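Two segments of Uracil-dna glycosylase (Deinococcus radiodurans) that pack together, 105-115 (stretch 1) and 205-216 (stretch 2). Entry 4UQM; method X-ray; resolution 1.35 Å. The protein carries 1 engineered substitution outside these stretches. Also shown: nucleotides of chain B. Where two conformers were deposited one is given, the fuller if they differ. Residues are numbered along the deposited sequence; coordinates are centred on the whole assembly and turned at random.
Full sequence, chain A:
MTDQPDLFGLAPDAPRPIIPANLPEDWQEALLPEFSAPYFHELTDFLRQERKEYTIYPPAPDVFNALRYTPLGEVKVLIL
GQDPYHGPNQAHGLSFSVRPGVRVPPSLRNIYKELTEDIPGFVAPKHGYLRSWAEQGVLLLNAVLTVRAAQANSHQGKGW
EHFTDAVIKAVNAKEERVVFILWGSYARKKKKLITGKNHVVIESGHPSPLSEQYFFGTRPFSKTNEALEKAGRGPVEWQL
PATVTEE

Stretch 1 (105-115) PPSLRNIYKEL
Stretch 2, residues 205-216: GHPSPLSEQYFF

Stretch 1 is a helix from Pro-106 to Leu-115, with Pro-105 at its N-cap position. It continues later in the chain. Its i to i+4 bonds run from Arg-109 N to Pro-105 O (2.9 Å) through Leu-115 N to Ile-111 O (2.9 Å). Stretch 2 is mostly loop, with a 3-10 segment at 212-214. Its phi/psi values include Pro-207 -79/0, Ser-208 -49/145, Ser-211 -132/13 and Phe-215 -113/-47. Glu-212 O accepts from both Phe-215 N (3.0 Å) and Phe-216 N (2.9 Å); the chain turns tightly from Glu-212 to Phe-216.

Gly-205 to Ser-208 runs back toward the start of the helix. From Ser-208 the chain turns and ends at Phe-216, farther along the helix. Ser-107 CA lies 4.3 Å from Ser-208 CA, and Glu-114 CA lies 6.1 Å from Phe-216 CA. The contact buries 527 Å². Pro-106, Asn-110, Lys-113 and Glu-114 point toward the loop; Leu-108 and Tyr-112 point away.

At the start of the helix the fit is close. Pro-106 CB rests on Pro-209 CD at 3.5 Å, two proline rings in apolar contact. Ser-107, rotamer m, brings OG to 3.3 Å from Ser-208 CA. The same OG lies at the edge of the His-206 ring (chi1 t, chi2 -80°), 3.7 Å from CE1. Ser-208 N donates to His-206 ND1 (3.0 Å).

Pro-207 is a bump on the loop. Its ring points toward the helix and fills the hollow between Ser-107 and Ile-111, one turn apart. Its CB is 3.7 Å from Ser-107 O and 3.9 Å from Ile-111 CG1.

Asn-110 is the answering bump, with chi1 m (-76°) and chi2 -15°. ND2 reaches into the bend of the loop and donates to Pro-207 O (2.8 Å, 164°) and Glu-212 OE1 (3.0 Å, 138°). Glu-212, chi1 p and chi2 t, points toward the helix. Asn-110 OD1 accepts from Lys-113 NZ at 3.0 Å. A water donates to Glu-212 OE1 (2.8 Å) and accepts a weak bond from Lys-113 NZ (3.3 Å).

Beside this polar site, Ile-111, chi1 m and chi2 t, places CG1 4.2 Å from Phe-215 CZ. Phe-215, chi1 t and chi2 76°, points toward the helix; Asn-110 O lies at its ring edge, 3.6 Å from CE2. Glu-114 CB packs 3.5 Å from that CE2.

Phe-216 has chi1 m and chi2 -37°, and its ring end comes nearer the helix. Asn-110 OD1 lies at the ring edge, 3.4 Å from CZ, and Lys-113 CB is 4.1 Å from CE1. Glu-114, chi1 t and chi2 p, sets OE1 3.4 Å from Phe-216 CA.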

ATOM      1  N   PRO A 105       1.314  13.982  -6.565  1.00 17.95           N
ATOM      2  CA  PRO A 105       0.572  13.506  -7.726  1.00 18.44           C
ATOM      3  C   PRO A 105      -0.959  13.629  -7.599  1.00 18.53           C
ATOM      4  O   PRO A 105      -1.511  13.703  -6.476  1.00 18.71           O
ATOM      5  CB  PRO A 105       0.955  12.014  -7.785  1.00 17.81           C
ATOM      6  CG  PRO A 105       2.281  11.941  -7.109  1.00 18.30           C
ATOM      7  CD  PRO A 105       2.121  12.904  -5.975  1.00 18.08           C
ATOM      8  N   PRO A 106      -1.669  13.598  -8.713  1.00 17.87           N
ATOM      9  CA  PRO A 106      -3.135  13.701  -8.661  1.00 17.90           C
ATOM     10  C   PRO A 106      -3.846  12.776  -7.683  1.00 17.59           C
ATOM     11  O   PRO A 106      -4.797  13.211  -7.003  1.00 18.88           O
ATOM     12  CB  PRO A 106      -3.571  13.420 -10.121  1.00 19.57           C
ATOM     13  CG  PRO A 106      -2.374  13.860 -10.904  1.00 19.81           C
ATOM     14  CD  PRO A 106      -1.151  13.561 -10.094  1.00 18.51           C
ATOM     15  N   SER A 107      -3.449  11.504  -7.599  1.00 16.59           N
ATOM     16  CA  SER A 107      -4.105  10.622  -6.666  1.00 16.49           C
ATOM     17  C   SER A 107      -4.001  11.120  -5.240  1.00 15.89           C
ATOM     18  O   SER A 107      -4.967  11.016  -4.451  1.00 17.05           O
ATOM     19  CB  SER A 107      -3.526   9.200  -6.771  1.00 16.11           C
ATOM     20  OG  SER A 107      -3.803   8.621  -8.067  1.00 16.52           O
ATOM     21  N   LEU A 108      -2.798  11.543  -4.878  1.00 15.97           N
ATOM     22  CA  LEU A 108      -2.562  12.005  -3.527  1.00 16.88           C
ATOM     23  C   LEU A 108      -3.249  13.359  -3.281  1.00 17.57           C
ATOM     24  O   LEU A 108      -3.764  13.598  -2.185  1.00 16.70           O
ATOM     25  CB  LEU A 108      -1.069  12.049  -3.202  1.00 17.00           C
ATOM     26  CG  LEU A 108      -0.694  12.375  -1.736  1.00 16.36           C
ATOM     27  CD1 LEU A 108      -1.372  11.444  -0.734  1.00 17.13           C
ATOM     28  CD2 LEU A 108       0.815  12.408  -1.530  1.00 17.38           C
ATOM     29  N   ARG A 109      -3.311  14.221  -4.296  1.00 17.08           N
ATOM     30  CA  ARG A 109      -4.128  15.441  -4.175  0.50 18.52           C
ATOM     31  C   ARG A 109      -5.538  15.087  -3.837  1.00 18.47           C
ATOM     32  O   ARG A 109      -6.163  15.773  -3.043  1.00 19.06           O
ATOM     33  CB  ARG A 109      -4.124  16.241  -5.455  0.50 20.52           C
ATOM     34  CG  ARG A 109      -2.782  16.798  -5.743  0.50 22.56           C
ATOM     35  CD  ARG A 109      -2.809  17.832  -6.802  0.50 25.53           C
ATOM     36  NE  ARG A 109      -1.432  18.073  -7.105  0.50 25.88           N
ATOM     37  CZ  ARG A 109      -0.647  18.872  -6.413  0.50 26.10           C
ATOM     38  NH1 ARG A 109      -1.116  19.599  -5.362  0.50 27.38           N
ATOM     39  NH2 ARG A 109       0.597  18.964  -6.823  0.50 24.37           N
ATOM     40  N   ASN A 110      -6.056  14.017  -4.456  1.00 17.41           N
ATOM     41  CA  ASN A 110      -7.433  13.610  -4.172  1.00 17.87           C
ATOM     42  C   ASN A 110      -7.564  12.996  -2.788  1.00 16.74           C
ATOM     43  O   ASN A 110      -8.551  13.259  -2.105  1.00 18.44           O
ATOM     44  CB  ASN A 110      -7.917  12.660  -5.253  1.00 17.28           C
ATOM     45  CG  ASN A 110      -8.268  13.382  -6.533  1.00 19.94           C
ATOM     46  OD1 ASN A 110      -8.419  14.602  -6.552  1.00 21.24           O
ATOM     47  ND2 ASN A 110      -8.466  12.630  -7.604  1.00 20.12           N
ATOM     48  N   ILE A 111      -6.606  12.180  -2.357  1.00 16.72           N
ATOM     49  CA  ILE A 111      -6.563  11.717  -0.996  1.00 16.82           C
ATOM     50  C   ILE A 111      -6.638  12.903  -0.016  1.00 17.48           C
ATOM     51  O   ILE A 111      -7.372  12.870   0.990  1.00 18.34           O
ATOM     52  CB  ILE A 111      -5.326  10.820  -0.747  1.00 16.78           C
ATOM     53  CG1 ILE A 111      -5.525   9.436  -1.384  1.00 16.38           C
ATOM     54  CG2 ILE A 111      -5.010  10.648   0.741  1.00 16.53           C
ATOM     55  CD1 ILE A 111      -4.212   8.705  -1.577  1.00 16.96           C
ATOM     56  N   TYR A 112      -5.801  13.907  -0.257  1.00 16.83           N
ATOM     57  CA  TYR A 112      -5.804  15.132   0.586  1.00 18.17           C
ATOM     58  C   TYR A 112      -7.169  15.844   0.573  1.00 19.63           C
ATOM     59  O   TYR A 112      -7.630  16.328   1.622  1.00 20.63           O
ATOM     60  CB  TYR A 112      -4.709  16.091   0.170  1.00 18.15           C
ATOM     61  CG  TYR A 112      -3.271  15.709   0.521  1.00 18.75           C
ATOM     62  CD1 TYR A 112      -2.964  14.590   1.320  1.00 18.17           C
ATOM     63  CD2 TYR A 112      -2.200  16.443   0.015  1.00 18.65           C
ATOM     64  CE1 TYR A 112      -1.684  14.268   1.629  1.00 18.40           C
ATOM     65  CE2 TYR A 112      -0.879  16.123   0.326  1.00 19.36           C
ATOM     66  CZ  TYR A 112      -0.617  15.034   1.143  1.00 17.82           C
ATOM     67  OH  TYR A 112       0.676  14.719   1.437  1.00 18.73           O
ATOM     68  N   LYS A 113      -7.836  15.891  -0.579  1.00 19.46           N
ATOM     69  CA  LYS A 113      -9.172  16.533  -0.678  1.00 21.05           C
ATOM     70  C   LYS A 113     -10.160  15.786   0.184  1.00 20.18           C
ATOM     71  O   LYS A 113     -10.953  16.394   0.928  1.00 22.19           O
ATOM     72  CB  LYS A 113      -9.687  16.597  -2.147  1.00 21.75           C
ATOM     73  CG  LYS A 113      -9.005  17.628  -3.026  1.00 23.39           C
ATOM     74  CD  LYS A 113      -9.497  17.584  -4.480  1.00 28.86           C
ATOM     75  CE  LYS A 113      -8.365  17.625  -5.476  1.00 31.94           C
ATOM     76  NZ  LYS A 113      -8.813  17.544  -6.894  1.00 36.13           N
ATOM     77  N   GLU A 114     -10.140  14.463   0.110  1.00 18.96           N
ATOM     78  CA  GLU A 114     -11.050  13.656   0.870  1.00 19.52           C
ATOM     79  C   GLU A 114     -10.759  13.763   2.392  1.00 19.59           C
ATOM     80  O   GLU A 114     -11.692  13.892   3.214  1.00 20.65           O
ATOM     81  CB  GLU A 114     -11.011  12.210   0.378  1.00 18.86           C
ATOM     82  CG  GLU A 114     -11.959  11.282   1.124  1.00 20.28           C
ATOM     83  CD  GLU A 114     -13.421  11.544   0.884  1.00 22.41           C
ATOM     84  OE1 GLU A 114     -13.773  12.222  -0.101  1.00 23.12           O
ATOM     85  OE2 GLU A 114     -14.247  11.017   1.697  1.00 23.18           O
ATOM     86  N   LEU A 115      -9.485  13.721   2.778  1.00 19.13           N
ATOM     87  CA  LEU A 115      -9.074  13.951   4.193  1.00 19.14           C
ATOM     88  C   LEU A 115      -9.537  15.295   4.720  1.00 20.00           C
ATOM     89  O   LEU A 115     -10.010  15.382   5.846  1.00 20.94           O
ATOM     90  CB  LEU A 115      -7.552  13.851   4.298  1.00 18.90           C
ATOM     91  CG  LEU A 115      -6.997  12.450   4.521  1.00 18.81           C
ATOM     92  CD1 LEU A 115      -5.503  12.421   4.273  1.00 19.79           C
ATOM     93  CD2 LEU A 115      -7.305  11.965   5.958  1.00 20.23           C
ATOM     94  N   GLY A 205     -13.674   2.974  -5.131  1.00 17.88           N
ATOM     95  CA  GLY A 205     -12.811   3.252  -6.258  1.00 18.21           C
ATOM     96  C   GLY A 205     -11.475   3.864  -5.837  1.00 17.75           C
ATOM     97  O   GLY A 205     -11.290   4.417  -4.736  1.00 18.45           O
ATOM     98  N   HIS A 206     -10.540   3.817  -6.762  1.00 17.46           N
ATOM     99  CA  HIS A 206      -9.234   4.374  -6.561  1.00 16.63           C
ATOM    100  C   HIS A 206      -9.244   5.900  -6.563  1.00 16.49           C
ATOM    101  O   HIS A 206     -10.068   6.522  -7.241  1.00 17.31           O
ATOM    102  CB  HIS A 206      -8.358   3.789  -7.717  1.00 16.40           C
ATOM    103  CG  HIS A 206      -6.895   4.005  -7.568  1.00 15.28           C
ATOM    104  ND1 HIS A 206      -6.307   5.198  -7.896  1.00 15.59           N
ATOM    105  CD2 HIS A 206      -5.903   3.196  -7.116  1.00 16.49           C
ATOM    106  CE1 HIS A 206      -5.009   5.116  -7.679  1.00 15.97           C
ATOM    107  NE2 HIS A 206      -4.741   3.911  -7.208  1.00 16.31           N
ATOM    108  N   PRO A 207      -8.304   6.518  -5.829  1.00 16.04           N
ATOM    109  CA  PRO A 207      -8.342   7.998  -5.780  1.00 16.97           C
ATOM    110  C   PRO A 207      -7.753   8.748  -7.015  1.00 17.65           C
ATOM    111  O   PRO A 207      -7.789   9.961  -7.077  1.00 18.36           O
ATOM    112  CB  PRO A 207      -7.481   8.317  -4.565  1.00 16.75           C
ATOM    113  CG  PRO A 207      -6.550   7.119  -4.396  1.00 15.46           C
ATOM    114  CD  PRO A 207      -7.418   5.948  -4.799  1.00 15.39           C
ATOM    115  N   SER A 208      -7.258   8.035  -8.029  1.00 16.59           N
ATOM    116  CA  SER A 208      -6.874   8.648  -9.275  1.00 17.38           C
ATOM    117  C   SER A 208      -7.984   9.552  -9.781  1.00 18.01           C
ATOM    118  O   SER A 208      -9.173   9.209  -9.672  1.00 18.17           O
ATOM    119  CB  SER A 208      -6.651   7.566 -10.350  1.00 17.62           C
ATOM    120  OG  SER A 208      -6.367   8.192 -11.588  1.00 17.49           O
ATOM    121  N   PRO A 209      -7.640  10.673 -10.413  1.00 19.32           N
ATOM    122  CA  PRO A 209      -8.684  11.519 -11.029  1.00 21.03           C
ATOM    123  C   PRO A 209      -9.533  10.719 -12.044  1.00 21.54           C
ATOM    124  O   PRO A 209     -10.703  11.056 -12.222  1.00 23.48           O
ATOM    125  CB  PRO A 209      -7.874  12.645 -11.644  1.00 22.10           C
ATOM    126  CG  PRO A 209      -6.531  12.115 -11.805  1.00 23.40           C
ATOM    127  CD  PRO A 209      -6.297  11.248 -10.610  1.00 19.50           C
ATOM    128  N   LEU A 210      -8.987   9.653 -12.663  1.00 20.39           N
ATOM    129  CA  LEU A 210      -9.743   8.872 -13.646  1.00 22.36           C
ATOM    130  C   LEU A 210     -10.803   7.967 -13.017  1.00 23.01           C
ATOM    131  O   LEU A 210     -11.610   7.388 -13.771  1.00 30.18           O
ATOM    132  CB  LEU A 210      -8.828   7.980 -14.454  1.00 21.93           C
ATOM    133  CG  LEU A 210      -7.677   8.667 -15.186  1.00 22.26           C
ATOM    134  CD1 LEU A 210      -6.838   7.630 -15.934  1.00 22.85           C
ATOM    135  CD2 LEU A 210      -8.175   9.767 -16.068  1.00 25.19           C
ATOM    136  N   SER A 211     -10.827   7.853 -11.697  1.00 19.50           N
ATOM    137  CA  SER A 211     -11.853   7.135 -10.971  1.00 21.12           C
ATOM    138  C   SER A 211     -12.418   7.915  -9.788  1.00 20.52           C
ATOM    139  O   SER A 211     -13.111   7.330  -8.929  1.00 21.14           O
ATOM    140  CB  SER A 211     -11.267   5.820 -10.492  1.00 19.30           C
ATOM    141  OG  SER A 211      -9.995   6.017  -9.861  1.00 19.16           O
ATOM    142  N   GLU A 212     -12.122   9.216  -9.707  1.00 20.48           N
ATOM    143  CA  GLU A 212     -12.387   9.945  -8.474  1.00 20.68           C
ATOM    144  C   GLU A 212     -13.853   9.997  -8.085  1.00 22.46           C
ATOM    145  O   GLU A 212     -14.158  10.075  -6.880  1.00 21.55           O
ATOM    146  CB  GLU A 212     -11.755  11.340  -8.486  1.00 20.44           C
ATOM    147  CG  GLU A 212     -12.433  12.259  -9.489  1.00 22.33           C
ATOM    148  CD  GLU A 212     -11.799  13.630  -9.617  1.00 23.76           C
ATOM    149  OE1 GLU A 212     -10.601  13.780  -9.391  1.00 23.14           O
ATOM    150  OE2 GLU A 212     -12.545  14.575  -9.953  1.00 27.31           O
ATOM    151  N   GLN A 213     -14.770   9.917  -9.067  1.00 22.81           N
ATOM    152  CA  GLN A 213     -16.192   9.860  -8.719  1.00 23.43           C
ATOM    153  C   GLN A 213     -16.554   8.655  -7.830  1.00 23.30           C
ATOM    154  O   GLN A 213     -17.566   8.689  -7.126  1.00 25.95           O
ATOM    155  CB  GLN A 213     -17.060   9.827  -9.981  1.00 24.02           C
ATOM    156  CG  GLN A 213     -16.941   8.563 -10.843  1.00 26.43           C
ATOM    157  CD  GLN A 213     -17.808   8.588 -12.083  1.00 28.29           C
ATOM    158  OE1 GLN A 213     -17.383   8.171 -13.157  1.00 30.54           O
ATOM    159  NE2 GLN A 213     -19.017   9.074 -11.946  1.00 32.56           N
ATOM    160  N   TYR A 214     -15.738   7.592  -7.909  1.00 21.63           N
ATOM    161  CA  TYR A 214     -15.938   6.375  -7.110  1.00 21.47           C
ATOM    162  C   TYR A 214     -15.204   6.386  -5.757  1.00 20.58           C
ATOM    163  O   TYR A 214     -15.268   5.420  -5.006  1.00 21.02           O
ATOM    164  CB  TYR A 214     -15.542   5.166  -7.922  1.00 22.11           C
ATOM    165  CG  TYR A 214     -16.277   4.997  -9.216  1.00 23.20           C
ATOM    166  CD1 TYR A 214     -17.593   4.546  -9.225  1.00 26.53           C
ATOM    167  CD2 TYR A 214     -15.655   5.222 -10.438  1.00 23.50           C
ATOM    168  CE1 TYR A 214     -18.290   4.379 -10.431  1.00 28.03           C
ATOM    169  CE2 TYR A 214     -16.333   5.069 -11.631  1.00 24.41           C
ATOM    170  CZ  TYR A 214     -17.634   4.625 -11.640  1.00 25.09           C
ATOM    171  OH  TYR A 214     -18.304   4.422 -12.853  1.00 27.83           O
ATOM    172  N   PHE A 215     -14.457   7.463  -5.507  1.00 20.39           N
ATOM    173  CA  PHE A 215     -13.646   7.640  -4.290  1.00 19.52           C
ATOM    174  C   PHE A 215     -14.151   8.765  -3.376  1.00 20.47           C
ATOM    175  O   PHE A 215     -14.287   8.571  -2.160  1.00 21.50           O
ATOM    176  CB  PHE A 215     -12.198   7.927  -4.704  1.00 17.86           C
ATOM    177  CG  PHE A 215     -11.307   8.323  -3.553  1.00 18.07           C
ATOM    178  CD1 PHE A 215     -10.855   7.369  -2.659  1.00 18.34           C
ATOM    179  CD2 PHE A 215     -10.907   9.649  -3.357  1.00 19.29           C
ATOM    180  CE1 PHE A 215     -10.023   7.719  -1.593  1.00 18.85           C
ATOM    181  CE2 PHE A 215     -10.108  10.024  -2.267  1.00 17.97           C
ATOM    182  CZ  PHE A 215      -9.683   9.047  -1.406  1.00 17.41           C
ATOM    183  N   PHE A 216     -14.438   9.932  -3.967  1.00 21.74           N
ATOM    184  CA  PHE A 216     -14.885  11.050  -3.147  1.00 22.07           C
ATOM    185  C   PHE A 216     -16.149  10.729  -2.380  1.00 22.88           C
ATOM    186  O   PHE A 216     -17.060  10.111  -2.909  1.00 24.44           O
ATOM    187  CB  PHE A 216     -15.107  12.271  -4.000  1.00 23.03           C
ATOM    188  CG  PHE A 216     -13.863  12.905  -4.536  1.00 23.48           C
ATOM    189  CD1 PHE A 216     -12.671  12.980  -3.788  1.00 23.92           C
ATOM    190  CD2 PHE A 216     -13.914  13.497  -5.785  1.00 25.20           C
ATOM    191  CE1 PHE A 216     -11.551  13.613  -4.316  1.00 23.82           C
ATOM    192  CE2 PHE A 216     -12.799  14.158  -6.291  1.00 26.45           C
ATOM    193  CZ  PHE A 216     -11.622  14.188  -5.568  1.00 24.83           C
TER
ATOM    194  P    DG B  10      -4.836   5.139 -13.077  1.00 19.26           P
ATOM    195  OP1  DG B  10      -5.131   4.410 -14.296  1.00 20.35           O
ATOM    196  OP2  DG B  10      -4.557   6.517 -13.135  1.00 20.07           O
ATOM    197  O5'  DG B  10      -5.976   4.919 -11.990  1.00 19.07           O
ATOM    198  C5'  DG B  10      -6.679   3.714 -11.864  1.00 20.36           C
ATOM    199  C4'  DG B  10      -8.156   3.997 -11.739  1.00 20.42           C
ATOM    200  O4'  DG B  10      -8.542   4.766 -12.891  1.00 20.56           O
ATOM    201  C3'  DG B  10      -9.029   2.752 -11.736  1.00 21.18           C
ATOM    202  O3'  DG B  10     -10.062   2.901 -10.762  1.00 20.02           O
ATOM    203  C2'  DG B  10      -9.555   2.694 -13.162  1.00 20.26           C
ATOM    204  C1'  DG B  10      -9.598   4.145 -13.575  1.00 21.29           C
ATOM    205  N9   DG B  10      -9.417   4.380 -15.009  1.00 21.74           N
ATOM    206  C8   DG B  10      -8.258   4.251 -15.726  1.00 22.02           C
ATOM    207  N7   DG B  10      -8.405   4.512 -16.993  1.00 22.50           N
ATOM    208  C5   DG B  10      -9.749   4.822 -17.124  1.00 22.34           C
ATOM    209  C6   DG B  10     -10.503   5.163 -18.273  1.00 23.70           C
ATOM    210  O6   DG B  10     -10.123   5.260 -19.432  1.00 21.66           O
ATOM    211  N1   DG B  10     -11.832   5.397 -17.958  1.00 21.90           N
ATOM    212  C2   DG B  10     -12.367   5.313 -16.700  1.00 23.74           C
ATOM    213  N2   DG B  10     -13.667   5.582 -16.591  1.00 23.01           N
ATOM    214  N3   DG B  10     -11.681   4.971 -15.628  1.00 22.39           N
ATOM    215  C4   DG B  10     -10.387   4.745 -15.910  1.00 21.83           C
ATOM    216  P    DA B   8       0.935  10.160 -16.880  0.60 32.58           P
ATOM    217  OP1  DA B   8       2.259  10.767 -17.169  0.60 35.25           O
ATOM    218  OP2  DA B   8       0.626   8.725 -17.139  0.60 32.65           O
ATOM    219  O5'  DA B   8       0.342  10.624 -15.475  0.60 33.71           O
ATOM    220  C5'  DA B   8      -0.783   9.905 -14.979  0.60 37.79           C
ATOM    221  C4'  DA B   8      -1.518  10.710 -13.934  0.60 36.46           C
ATOM    222  O4'  DA B   8      -2.358  11.703 -14.568  0.60 32.09           O
ATOM    223  C3'  DA B   8      -2.447   9.839 -13.099  0.60 35.81           C
ATOM    224  O3'  DA B   8      -2.496  10.272 -11.747  0.60 31.19           O
ATOM    225  C2'  DA B   8      -3.809  10.030 -13.726  0.60 34.56           C
ATOM    226  C1'  DA B   8      -3.730  11.415 -14.347  0.60 35.01           C
ATOM    227  N9   DA B   8      -4.432  11.504 -15.628  0.60 33.01           N
ATOM    228  C8   DA B   8      -5.301  12.491 -16.026  0.60 36.76           C
ATOM    229  N7   DA B   8      -5.828  12.284 -17.207  0.60 33.40           N
ATOM    230  C5   DA B   8      -5.287  11.071 -17.609  0.60 36.73           C
ATOM    231  C6   DA B   8      -5.469  10.289 -18.764  0.60 38.86           C
ATOM    232  N6   DA B   8      -6.260  10.647 -19.782  0.60 33.43           N
ATOM    233  N1   DA B   8      -4.776   9.133 -18.858  0.60 32.41           N
ATOM    234  C2   DA B   8      -3.996   8.768 -17.830  0.60 38.22           C
ATOM    235  N3   DA B   8      -3.752   9.412 -16.690  0.60 34.64           N
ATOM    236  C4   DA B   8      -4.439  10.569 -16.638  0.60 35.80           C
ATOM    237  P    DT B  11     -10.894   1.693 -10.225  1.00 20.72           P
ATOM    238  OP1  DT B  11     -11.414   2.057  -8.893  1.00 21.09           O
ATOM    239  OP2  DT B  11     -10.172   0.395 -10.383  1.00 20.87           O
ATOM    240  O5'  DT B  11     -12.153   1.631 -11.221  1.00 21.19           O
ATOM    241  C5'  DT B  11     -13.284   2.488 -10.951  1.00 23.07           C
ATOM    242  C4'  DT B  11     -14.374   2.083 -11.918  1.00 22.85           C
ATOM    243  O4'  DT B  11     -14.015   2.501 -13.265  1.00 21.00           O
ATOM    244  C3'  DT B  11     -14.600   0.569 -11.982  1.00 24.74           C
ATOM    245  O3'  DT B  11     -15.962   0.382 -12.345  1.00 27.19           O
ATOM    246  C2'  DT B  11     -13.903   0.167 -13.264  1.00 22.93           C
ATOM    247  C1'  DT B  11     -14.180   1.410 -14.113  1.00 22.08           C
ATOM    248  N1   DT B  11     -13.357   1.591 -15.317  1.00 22.54           N
ATOM    249  C2   DT B  11     -13.982   2.096 -16.436  1.00 23.47           C
ATOM    250  O2   DT B  11     -15.135   2.488 -16.429  1.00 21.76           O
ATOM    251  N3   DT B  11     -13.185   2.177 -17.546  1.00 22.30           N
ATOM    252  C4   DT B  11     -11.852   1.799 -17.648  1.00 23.02           C
ATOM    253  O4   DT B  11     -11.251   1.948 -18.703  1.00 22.05           O
ATOM    254  C5   DT B  11     -11.269   1.269 -16.446  1.00 23.31           C
ATOM    255  C7   DT B  11      -9.832   0.841 -16.466  1.00 22.88           C
ATOM    256  C6   DT B  11     -12.035   1.194 -15.353  1.00 22.87           C
HETATM  257  O   HOH W   1      -8.533  15.692  -9.648  1.00 30.24           O